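Local coordinates for protein sugar phosphate isomerase/epimerase (Parabacteroides distasonis, PDB 3OBE) that probably acts as an isomerase or epimerase of sugar phosphates, built on a xylose isomerase-like TIM barrel, at residues 21-26 / 48-53; 170-175 / 219-224; 243-248 / 274-279. One frame throughout, in Å; residues are numbered along the deposited sequence. Where two conformers were deposited one is given.

Interaction 1. Residues 21-26 / 48-53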
loop_
_atom_site.group_PDB
_atom_site.type_symbol
_atom_site.label_atom_id
_atom_site.label_comp_id
_atom_site.label_asym_id
_atom_site.label_seq_id
_atom_site.Cartn_x
_atom_site.Cartn_y
_atom_site.Cartn_z
ATOM N N LYS A 21 -7.402 17.737 3.897
ATOM C CA LYS A 21 -6.253 17.102 3.272
ATOM C C LYS A 21 -6.618 15.684 2.877
ATOM O O LYS A 21 -7.319 14.992 3.609
ATOM C CB LYS A 21 -5.082 17.037 4.249
ATOM C CG LYS A 21 -4.542 18.340 4.642
ATOM C CD LYS A 21 -3.212 18.171 5.441
ATOM C CE LYS A 21 -2.871 19.427 6.174
ATOM N NZ LYS A 21 -1.603 19.243 6.941
ATOM N N LYS A 22 -6.135 15.251 1.726
ATOM C CA LYS A 22 -6.414 13.902 1.274
ATOM C C LYS A 22 -5.460 12.976 2.024
ATOM O O LYS A 22 -4.236 13.208 2.111
ATOM C CB LYS A 22 -6.270 13.768 -0.249
ATOM C CG LYS A 22 -7.165 14.690 -1.075
ATOM C CD LYS A 22 -8.679 14.365 -0.962
ATOM C CE LYS A 22 -9.585 15.476 -1.560
ATOM N NZ LYS A 22 -10.076 16.529 -0.547
HETATM N N MSE A 23 -6.027 11.955 2.610
HETATM C CA MSE A 23 -5.280 11.112 3.527
HETATM C C MSE A 23 -5.883 9.716 3.555
HETATM O O MSE A 23 -7.079 9.538 3.802
HETATM C CB MSE A 23 -5.299 11.730 4.941
HETATM C CG MSE A 23 -4.698 10.872 5.962
HETATM SE SE MSE A 23 -4.749 11.945 7.640
HETATM C CE MSE A 23 -6.448 11.727 8.043
ATOM N N GLY A 24 -5.051 8.709 3.295
ATOM C CA GLY A 24 -5.535 7.346 3.310
ATOM C C GLY A 24 -5.162 6.522 4.523
ATOM O O GLY A 24 -4.218 6.846 5.275
ATOM N N LEU A 25 -5.900 5.432 4.675
ATOM C CA LEU A 25 -5.660 4.457 5.746
ATOM C C LEU A 25 -5.765 3.068 5.179
ATOM O O LEU A 25 -6.767 2.748 4.514
ATOM C CB LEU A 25 -6.741 4.586 6.862
ATOM C CG LEU A 25 -6.605 3.571 8.017
ATOM C CD1 LEU A 25 -5.357 3.831 8.854
ATOM C CD2 LEU A 25 -7.820 3.574 8.932
ATOM N N GLN A 26 -4.788 2.214 5.498
ATOM C CA GLN A 26 -4.923 0.775 5.270
ATOM C C GLN A 26 -5.744 0.177 6.403
ATOM O O GLN A 26 -5.363 0.218 7.561
ATOM C CB GLN A 26 -3.549 0.120 5.141
ATOM C CG GLN A 26 -3.496 -1.411 5.277
ATOM C CD GLN A 26 -4.466 -2.157 4.365
ATOM O OE1 GLN A 26 -5.427 -2.747 4.843
ATOM N NE2 GLN A 26 -4.231 -2.112 3.043
ATOM N N ALA A 48 -12.031 12.039 11.688
ATOM C CA ALA A 48 -10.584 12.268 11.916
ATOM C C ALA A 48 -9.847 12.863 10.731
ATOM O O ALA A 48 -8.692 13.303 10.860
ATOM C CB ALA A 48 -9.889 10.971 12.327
ATOM N N GLY A 49 -10.490 12.868 9.566
ATOM C CA GLY A 49 -9.897 13.450 8.383
ATOM C C GLY A 49 -9.477 12.500 7.295
ATOM O O GLY A 49 -8.983 12.938 6.251
ATOM N N TYR A 50 -9.642 11.183 7.519
ATOM C CA TYR A 50 -9.371 10.245 6.444
ATOM C C TYR A 50 -10.346 10.436 5.307
ATOM O O TYR A 50 -11.543 10.643 5.525
ATOM C CB TYR A 50 -9.358 8.776 6.928
ATOM C CG TYR A 50 -8.195 8.493 7.862
ATOM C CD1 TYR A 50 -6.878 8.281 7.357
ATOM C CD2 TYR A 50 -8.379 8.462 9.247
ATOM C CE1 TYR A 50 -5.826 8.045 8.181
ATOM C CE2 TYR A 50 -7.300 8.222 10.095
ATOM C CZ TYR A 50 -6.026 8.020 9.563
ATOM O OH TYR A 50 -4.935 7.819 10.370
ATOM N N THR A 51 -9.821 10.381 4.088
ATOM C CA THR A 51 -10.594 10.522 2.852
ATOM C C THR A 51 -10.609 9.211 2.016
ATOM O O THR A 51 -11.560 8.966 1.258
ATOM C CB THR A 51 -10.051 11.679 1.950
ATOM O OG1 THR A 51 -8.682 11.409 1.655
ATOM C CG2 THR A 51 -10.212 13.044 2.665
ATOM N N ASP A 52 -9.589 8.381 2.181
ATOM C CA ASP A 52 -9.329 7.275 1.320
ATOM C C ASP A 52 -9.006 6.025 2.137
ATOM O O ASP A 52 -8.368 6.128 3.170
ATOM C CB ASP A 52 -8.122 7.593 0.462
ATOM C CG ASP A 52 -8.460 8.505 -0.673
ATOM O OD1 ASP A 52 -8.698 9.721 -0.431
ATOM O OD2 ASP A 52 -8.546 7.987 -1.817
ATOM N N LEU A 53 -9.449 4.883 1.645
ATOM C CA LEU A 53 -9.125 3.586 2.237
ATOM C C LEU A 53 -8.379 2.712 1.265
ATOM O O LEU A 53 -8.706 2.659 0.073
ATOM C CB LEU A 53 -10.405 2.867 2.654
ATOM C CG LEU A 53 -11.314 3.591 3.666
ATOM C CD1 LEU A 53 -12.564 2.708 4.042
ATOM C CD2 LEU A 53 -10.575 4.040 4.931
HETATM O O HOH W 1 -9.108 15.378 5.415
#

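Interaction 2. Residues 170-175 / 219-224. With PO4 (phosphate ion), chain C.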
loop_
_atom_site.group_PDB
_atom_site.type_symbol
_atom_site.label_atom_id
_atom_site.label_comp_id
_atom_site.label_asym_id
_atom_site.label_seq_id
_atom_site.Cartn_x
_atom_site.Cartn_y
_atom_site.Cartn_z
ATOM N N ASN A 170 6.541 -2.974 -0.430
ATOM C CA ASN A 170 7.664 -3.582 0.215
ATOM C C ASN A 170 7.513 -3.654 1.747
ATOM O O ASN A 170 6.780 -2.872 2.360
ATOM C CB ASN A 170 8.989 -2.805 -0.025
ATOM C CG ASN A 170 8.939 -1.419 0.520
ATOM O OD1 ASN A 170 8.300 -0.546 -0.067
ATOM N ND2 ASN A 170 9.594 -1.187 1.649
ATOM N N HIS A 171 8.295 -4.546 2.368
ATOM C CA HIS A 171 8.600 -4.454 3.801
ATOM C C HIS A 171 10.121 -4.284 3.878
ATOM O O HIS A 171 10.626 -3.420 3.180
ATOM C CB HIS A 171 8.037 -5.646 4.532
ATOM C CG HIS A 171 6.536 -5.683 4.454
ATOM N ND1 HIS A 171 5.869 -6.004 3.287
ATOM C CD2 HIS A 171 5.586 -5.330 5.357
ATOM C CE1 HIS A 171 4.561 -5.886 3.503
ATOM N NE2 HIS A 171 4.364 -5.465 4.739
ATOM N N SER A 172 10.842 -5.066 4.674
ATOM C CA SER A 172 12.293 -4.830 4.829
ATOM C C SER A 172 13.136 -5.783 4.006
ATOM O O SER A 172 14.278 -5.453 3.682
ATOM C CB SER A 172 12.722 -4.887 6.288
ATOM O OG SER A 172 12.041 -3.927 7.059
ATOM N N ASN A 173 12.593 -6.951 3.687
ATOM C CA ASN A 173 13.428 -8.015 3.077
ATOM C C ASN A 173 13.767 -7.680 1.625
ATOM O O ASN A 173 14.708 -8.261 1.064
ATOM C CB ASN A 173 12.762 -9.365 3.163
ATOM C CG ASN A 173 12.881 -9.989 4.522
ATOM O OD1 ASN A 173 13.771 -9.650 5.324
ATOM N ND2 ASN A 173 12.030 -10.985 4.770
ATOM N N GLU A 174 13.071 -6.719 1.033
ATOM C CA GLU A 174 13.392 -6.250 -0.305
ATOM C C GLU A 174 14.734 -5.507 -0.286
ATOM O O GLU A 174 15.311 -5.229 -1.343
ATOM C CB GLU A 174 12.340 -5.367 -0.883
ATOM C CG GLU A 174 11.029 -6.065 -1.201
ATOM C CD GLU A 174 10.070 -6.294 -0.088
ATOM O OE1 GLU A 174 10.341 -5.958 1.095
ATOM O OE2 GLU A 174 8.969 -6.843 -0.401
ATOM N N PHE A 175 15.228 -5.207 0.908
ATOM C CA PHE A 175 16.526 -4.500 1.010
ATOM C C PHE A 175 17.640 -5.430 1.394
ATOM O O PHE A 175 18.764 -5.002 1.746
ATOM C CB PHE A 175 16.393 -3.277 1.896
ATOM C CG PHE A 175 15.343 -2.338 1.415
ATOM C CD1 PHE A 175 15.491 -1.681 0.199
ATOM C CD2 PHE A 175 14.136 -2.235 2.067
ATOM C CE1 PHE A 175 14.479 -0.864 -0.302
ATOM C CE2 PHE A 175 13.142 -1.408 1.596
ATOM C CZ PHE A 175 13.300 -0.724 0.403
ATOM N N VAL A 219 7.884 3.532 3.847
ATOM C CA VAL A 219 9.005 4.311 4.324
ATOM C C VAL A 219 9.545 3.731 5.632
ATOM O O VAL A 219 10.759 3.774 5.898
ATOM C CB VAL A 219 8.666 5.806 4.426
ATOM C CG1 VAL A 219 8.389 6.341 3.037
ATOM C CG2 VAL A 219 7.492 6.067 5.416
ATOM N N TYR A 220 8.661 3.184 6.462
ATOM C CA TYR A 220 9.082 2.618 7.755
ATOM C C TYR A 220 9.871 1.339 7.558
ATOM O O TYR A 220 10.927 1.185 8.131
ATOM C CB TYR A 220 7.883 2.307 8.624
ATOM C CG TYR A 220 8.203 1.648 9.923
ATOM C CD1 TYR A 220 8.655 2.399 11.044
ATOM C CD2 TYR A 220 8.039 0.271 10.087
ATOM C CE1 TYR A 220 8.891 1.750 12.282
ATOM C CE2 TYR A 220 8.296 -0.335 11.299
ATOM C CZ TYR A 220 8.708 0.399 12.377
ATOM O OH TYR A 220 8.956 -0.212 13.568
ATOM N N TRP A 221 9.356 0.415 6.755
ATOM C CA TRP A 221 10.065 -0.860 6.618
ATOM C C TRP A 221 11.369 -0.647 5.822
ATOM O O TRP A 221 12.323 -1.412 6.000
ATOM C CB TRP A 221 9.174 -1.919 5.966
ATOM C CG TRP A 221 8.022 -2.356 6.856
ATOM C CD1 TRP A 221 6.686 -2.238 6.571
ATOM C CD2 TRP A 221 8.086 -2.959 8.161
ATOM N NE1 TRP A 221 5.932 -2.749 7.584
ATOM C CE2 TRP A 221 6.754 -3.196 8.581
ATOM C CE3 TRP A 221 9.131 -3.349 9.005
ATOM C CZ2 TRP A 221 6.452 -3.760 9.822
ATOM C CZ3 TRP A 221 8.816 -3.908 10.226
ATOM C CH2 TRP A 221 7.489 -4.101 10.626
ATOM N N ALA A 222 11.452 0.423 5.038
ATOM C CA ALA A 222 12.722 0.802 4.412
ATOM C C ALA A 222 13.744 1.233 5.487
ATOM O O ALA A 222 14.863 0.700 5.542
ATOM C CB ALA A 222 12.508 1.924 3.401
ATOM N N VAL A 223 13.330 2.120 6.402
ATOM C CA VAL A 223 14.219 2.478 7.551
ATOM C C VAL A 223 14.620 1.256 8.400
ATOM O O VAL A 223 15.799 1.124 8.788
ATOM C CB VAL A 223 13.610 3.593 8.413
ATOM C CG1 VAL A 223 14.481 3.819 9.669
ATOM C CG2 VAL A 223 13.455 4.907 7.555
HETATM N N MSE A 224 13.696 0.311 8.619
HETATM C CA MSE A 224 13.971 -0.886 9.367
HETATM C C MSE A 224 14.863 -1.848 8.593
HETATM O O MSE A 224 15.487 -2.719 9.200
HETATM C CB MSE A 224 12.684 -1.596 9.785
HETATM C CG MSE A 224 11.851 -0.761 10.706
HETATM SE SE MSE A 224 12.543 -0.772 12.498
HETATM C CE MSE A 224 12.013 -2.525 12.998
HETATM P P PO4 C . 0.787 -4.925 5.374
HETATM O O1 PO4 C . -0.133 -5.135 6.584
HETATM O O2 PO4 C . 2.148 -4.624 5.917
HETATM O O3 PO4 C . 0.186 -3.663 4.685
HETATM O O4 PO4 C . 0.727 -6.051 4.401
#

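Interaction 3. Residues 243-248 / 274-279. With EOH (ethanol), chain D.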
loop_
_atom_site.group_PDB
_atom_site.type_symbol
_atom_site.label_atom_id
_atom_site.label_comp_id
_atom_site.label_asym_id
_atom_site.label_seq_id
_atom_site.Cartn_x
_atom_site.Cartn_y
_atom_site.Cartn_z
ATOM N N LEU A 243 2.873 6.010 -1.089
ATOM C CA LEU A 243 3.595 5.621 0.095
ATOM C C LEU A 243 2.666 4.884 1.040
ATOM O O LEU A 243 1.449 5.170 1.090
ATOM C CB LEU A 243 4.134 6.818 0.867
ATOM C CG LEU A 243 5.021 7.824 0.102
ATOM C CD1 LEU A 243 5.431 9.055 0.969
ATOM C CD2 LEU A 243 6.237 7.105 -0.512
ATOM N N HIS A 244 3.272 4.019 1.849
ATOM C CA HIS A 244 2.716 3.700 3.155
ATOM C C HIS A 244 3.415 4.558 4.190
ATOM O O HIS A 244 4.663 4.632 4.213
ATOM C CB HIS A 244 2.868 2.239 3.512
ATOM C CG HIS A 244 1.620 1.462 3.279
ATOM N ND1 HIS A 244 1.233 0.397 4.060
ATOM C CD2 HIS A 244 0.676 1.584 2.314
ATOM C CE1 HIS A 244 0.098 -0.099 3.607
ATOM N NE2 HIS A 244 -0.259 0.584 2.530
ATOM N N ILE A 245 2.605 5.229 5.008
ATOM C CA ILE A 245 3.082 6.053 6.101
ATOM C C ILE A 245 2.854 5.260 7.379
ATOM O O ILE A 245 1.701 4.981 7.774
ATOM C CB ILE A 245 2.382 7.448 6.128
ATOM C CG1 ILE A 245 2.775 8.256 4.874
ATOM C CG2 ILE A 245 2.667 8.215 7.443
ATOM C CD1 ILE A 245 4.306 8.650 4.832
ATOM N N LYS A 246 3.975 4.850 7.968
ATOM C CA LYS A 246 4.025 3.966 9.104
ATOM C C LYS A 246 5.157 4.422 10.022
ATOM O O LYS A 246 6.142 5.020 9.569
ATOM C CB LYS A 246 4.228 2.503 8.668
ATOM C CG LYS A 246 4.181 1.543 9.899
ATOM C CD LYS A 246 4.287 0.128 9.545
ATOM C CE LYS A 246 4.217 -0.730 10.783
ATOM N NZ LYS A 246 5.116 -0.282 11.905
ATOM N N ASP A 247 4.981 4.201 11.313
ATOM C CA ASP A 247 5.972 4.560 12.325
ATOM C C ASP A 247 5.967 3.413 13.332
ATOM O O ASP A 247 5.392 2.365 13.056
ATOM C CB ASP A 247 5.573 5.906 12.931
ATOM C CG ASP A 247 6.724 6.673 13.547
ATOM O OD1 ASP A 247 7.680 6.033 14.037
ATOM O OD2 ASP A 247 6.627 7.958 13.605
ATOM N N ARG A 248 6.567 3.582 14.509
ATOM C CA ARG A 248 6.499 2.529 15.529
ATOM C C ARG A 248 5.025 2.240 15.855
ATOM O O ARG A 248 4.583 1.098 15.886
ATOM C CB ARG A 248 7.221 2.976 16.758
ATOM C CG ARG A 248 8.699 3.271 16.494
ATOM C CD ARG A 248 9.432 1.976 16.063
ATOM N NE ARG A 248 9.807 1.175 17.214
ATOM C CZ ARG A 248 10.406 -0.010 17.133
ATOM N NH1 ARG A 248 10.664 -0.552 15.955
ATOM N NH2 ARG A 248 10.722 -0.668 18.226
ATOM N N TYR A 274 -1.091 8.501 -0.310
ATOM C CA TYR A 274 -0.520 7.659 0.705
ATOM C C TYR A 274 -1.548 7.032 1.637
ATOM O O TYR A 274 -2.659 7.557 1.827
ATOM C CB TYR A 274 0.496 8.440 1.544
ATOM C CG TYR A 274 -0.123 9.512 2.428
ATOM C CD1 TYR A 274 -0.556 9.234 3.709
ATOM C CD2 TYR A 274 -0.254 10.822 1.960
ATOM C CE1 TYR A 274 -1.113 10.222 4.508
ATOM C CE2 TYR A 274 -0.858 11.795 2.740
ATOM C CZ TYR A 274 -1.251 11.496 4.003
ATOM O OH TYR A 274 -1.786 12.524 4.759
ATOM N N TYR A 275 -1.167 5.915 2.219
ATOM C CA TYR A 275 -1.992 5.246 3.200
ATOM C C TYR A 275 -1.210 5.032 4.470
ATOM O O TYR A 275 -0.078 4.509 4.455
ATOM C CB TYR A 275 -2.506 3.902 2.660
ATOM C CG TYR A 275 -3.274 4.104 1.394
ATOM C CD1 TYR A 275 -4.629 4.394 1.406
ATOM C CD2 TYR A 275 -2.634 4.011 0.149
ATOM C CE1 TYR A 275 -5.334 4.616 0.198
ATOM C CE2 TYR A 275 -3.303 4.264 -1.025
ATOM C CZ TYR A 275 -4.659 4.539 -1.002
ATOM O OH TYR A 275 -5.314 4.791 -2.195
ATOM N N VAL A 276 -1.836 5.446 5.576
ATOM C CA VAL A 276 -1.354 5.162 6.909
ATOM C C VAL A 276 -1.566 3.693 7.284
ATOM O O VAL A 276 -2.627 3.109 6.996
ATOM C CB VAL A 276 -2.096 6.073 7.936
ATOM C CG1 VAL A 276 -1.766 5.710 9.356
ATOM C CG2 VAL A 276 -1.779 7.563 7.662
ATOM N N GLU A 277 -0.593 3.123 7.974
ATOM C CA GLU A 277 -0.767 1.816 8.593
ATOM C C GLU A 277 -0.164 1.810 9.980
ATOM O O GLU A 277 0.896 2.398 10.207
ATOM C CB GLU A 277 -0.166 0.698 7.758
ATOM C CG GLU A 277 -0.491 -0.706 8.355
ATOM C CD GLU A 277 -0.413 -1.868 7.380
ATOM O OE1 GLU A 277 -0.135 -1.651 6.190
ATOM O OE2 GLU A 277 -0.663 -3.003 7.854
ATOM N N LEU A 278 -0.827 1.119 10.894
ATOM C CA LEU A 278 -0.321 0.838 12.228
ATOM C C LEU A 278 -0.401 -0.657 12.507
ATOM O O LEU A 278 -1.366 -1.310 12.136
ATOM C CB LEU A 278 -1.104 1.525 13.328
ATOM C CG LEU A 278 -0.896 3.010 13.613
ATOM C CD1 LEU A 278 -1.283 3.903 12.470
ATOM C CD2 LEU A 278 -1.589 3.436 14.942
ATOM N N GLU A 279 0.662 -1.148 13.121
ATOM C CA GLU A 279 0.661 -2.484 13.688
ATOM C C GLU A 279 -0.046 -2.446 15.045
ATOM O O GLU A 279 -0.445 -1.383 15.518
ATOM C CB GLU A 279 2.090 -3.022 13.756
ATOM C CG GLU A 279 2.970 -2.367 14.799
ATOM C CD GLU A 279 4.390 -2.872 14.707
ATOM O OE1 GLU A 279 5.126 -2.400 13.824
ATOM O OE2 GLU A 279 4.739 -3.772 15.517
HETATM C C1 EOH D . -4.877 9.444 -0.267
HETATM C C2 EOH D . -4.852 8.099 -0.982
HETATM O O EOH D . -3.625 10.070 -0.003
HETATM O O HOH W 2 2.933 0.805 13.538
HETATM O O HOH W 3 2.482 3.222 12.372
#

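Interaction 1. Residues 21-26 / 48-53
Tyr50 is held by its two ring faces, between selenomethionine Met23 and Leu25. The methyl CE of Met23 sits over one face, 3.6 Å from the ring centroid and almost directly above it, while Leu25 CB lies over the opposite face, 3.7 Å from Tyr50 CD1. Met23 leaves the backbone with CG anti to the backbone N (chi1 174°) and runs extended as far as SE; a final bend at chi3 (78°) then carries CE across the ring. SE itself stands oblique to the ring in a Met-aromatic contact. Gly24 O comes to the ring edge, and the far hydroxyl of Tyr50 is hydrogen-bonded to Val291 O of helix 287-300. CE also presses on the backbone of Gly49, which ends helix 38-48 with a Schellman motif; any CB at that position would lie tight against the methyl.

Here the first two parallel strands of the TIM barrel, 24-26 and 52-55, come together, joined through helix 38-48 in a beta-alpha-beta connection. Leu25 and Leu53 share the sheet face that packs on this helix. Leu25 N bonds to Asp52 O at 3.0 Å, and just ahead of the ladder Met23 O accepts twice, from Thr51 N at 2.9 Å in the carbonyl plane and from Asp52 N at 3.2 Å above it. Met23 N, in turn, reaches Thr51 OG1 at 2.9 Å along a nearly straight line (167°). Thr51 OG1 donates a hydrogen bond to Asp52 OD1 at 2.7 Å, and Ser93 bonds the other carboxylate oxygen.

Interaction 2. Residues 170-175 / 219-224
His171 and Trp221 extend alongside each other in a common direction and form the tight part of this contact. With CG anti to the carbonyl carbon (chi1 -64°), the His171 imidazole brings CD2 over one face of the indole, 3.4 Å from Trp221 NE1, and the two ring planes meet obliquely, 43° apart. Nearer the backbone, Trp221 CB is pressed to 3.3 Å from His171 C. Ser172 OG donates to Trp221 O at 2.7 Å, beside the indole edge. Phe175 CE2 touches Ala222 CB at 3.8 Å. Toward solvent the fit slackens: exposed Met224 offers only its CB to Ser172 OG, and the remainder of its chain turns off from the loop.

The loop is braced by bonds from Asn170 ND2 to His171 O and from His171 N to Glu174 OE1. Both segments follow barrel strands, 165-169 and 213-218, at the end where TIM barrels carry their active sites. A phosphate ion, probably from the crystallisation liquor, accepts from His171 NE2 at 2.6 Å (167°). An alanine in place of His171 would probably leave the phosphate without this donor and open a gap over the indole face. An N-H directed at an anion is consistent with a pocket suited to a negatively charged group.

Interaction 3. Residues 243-248 / 274-279
Ile245 CG1 packs against Tyr274 CD1 at 3.7 Å. Glu277 OE1 meets the edge of the His244 ring, 3.0 Å from His244 CE1, with ring and carboxylate planes 63° apart. Lys246 starts with CG anti to the backbone N (chi1 -176°), stays straight past Glu277 O, and turns only at chi4 (-48°). That turn sets NZ 2.9 Å from Asp247 O, to which it donates; a water accepts from it as well, and the ammonium makes a cation-pi contact with Tyr220. Its salt bridge to Glu279 OE1, with NZ at 2.9 Å, is less certain because Glu279 has two conformers.

Behind these contacts stands the pairing of strands 240-245 and 273-276, which run parallel as the last two of the TIM barrel and the two ends of a beta-alpha-beta unit with helix 259-269. Three bonds zip them together: Tyr275 N to Leu243 O, Ile245 N to Tyr275 O and Glu277 N to Ile245 O. On the helix-facing side, Phe263 meets the Tyr274 ring edge-to-face and also touches Ile245. On the other side, inside the barrel, His244 NE2 is bonded to Glu54 OE1 and Tyr275 OH to Ser93. An ethanol, probably from the crystallisation liquor, accepts from Tyr274 N at 3.0 Å.

Overall arrangement
From the N terminus, interaction 1 closes a short, mostly helical loop between the first two barrel strands. Interaction 2 comes much later, spanning 43 residues between the loop after strand 165-169 and helix 219-224. Interaction 3 then closes a 25-residue loop containing helix 259-269. The three follow one another in series, neither nesting nor crossing. Interactions 1 and 3 nevertheless meet in space: strand 24-26 pairs with strand 273-276, bringing the first strand beside the last, as closure of a TIM barrel requires. Interactions 2 and 3 touch where Tyr220 lies against Lys246, whereas interactions 1 and 2 remain apart, with centres about 23 Å from each other.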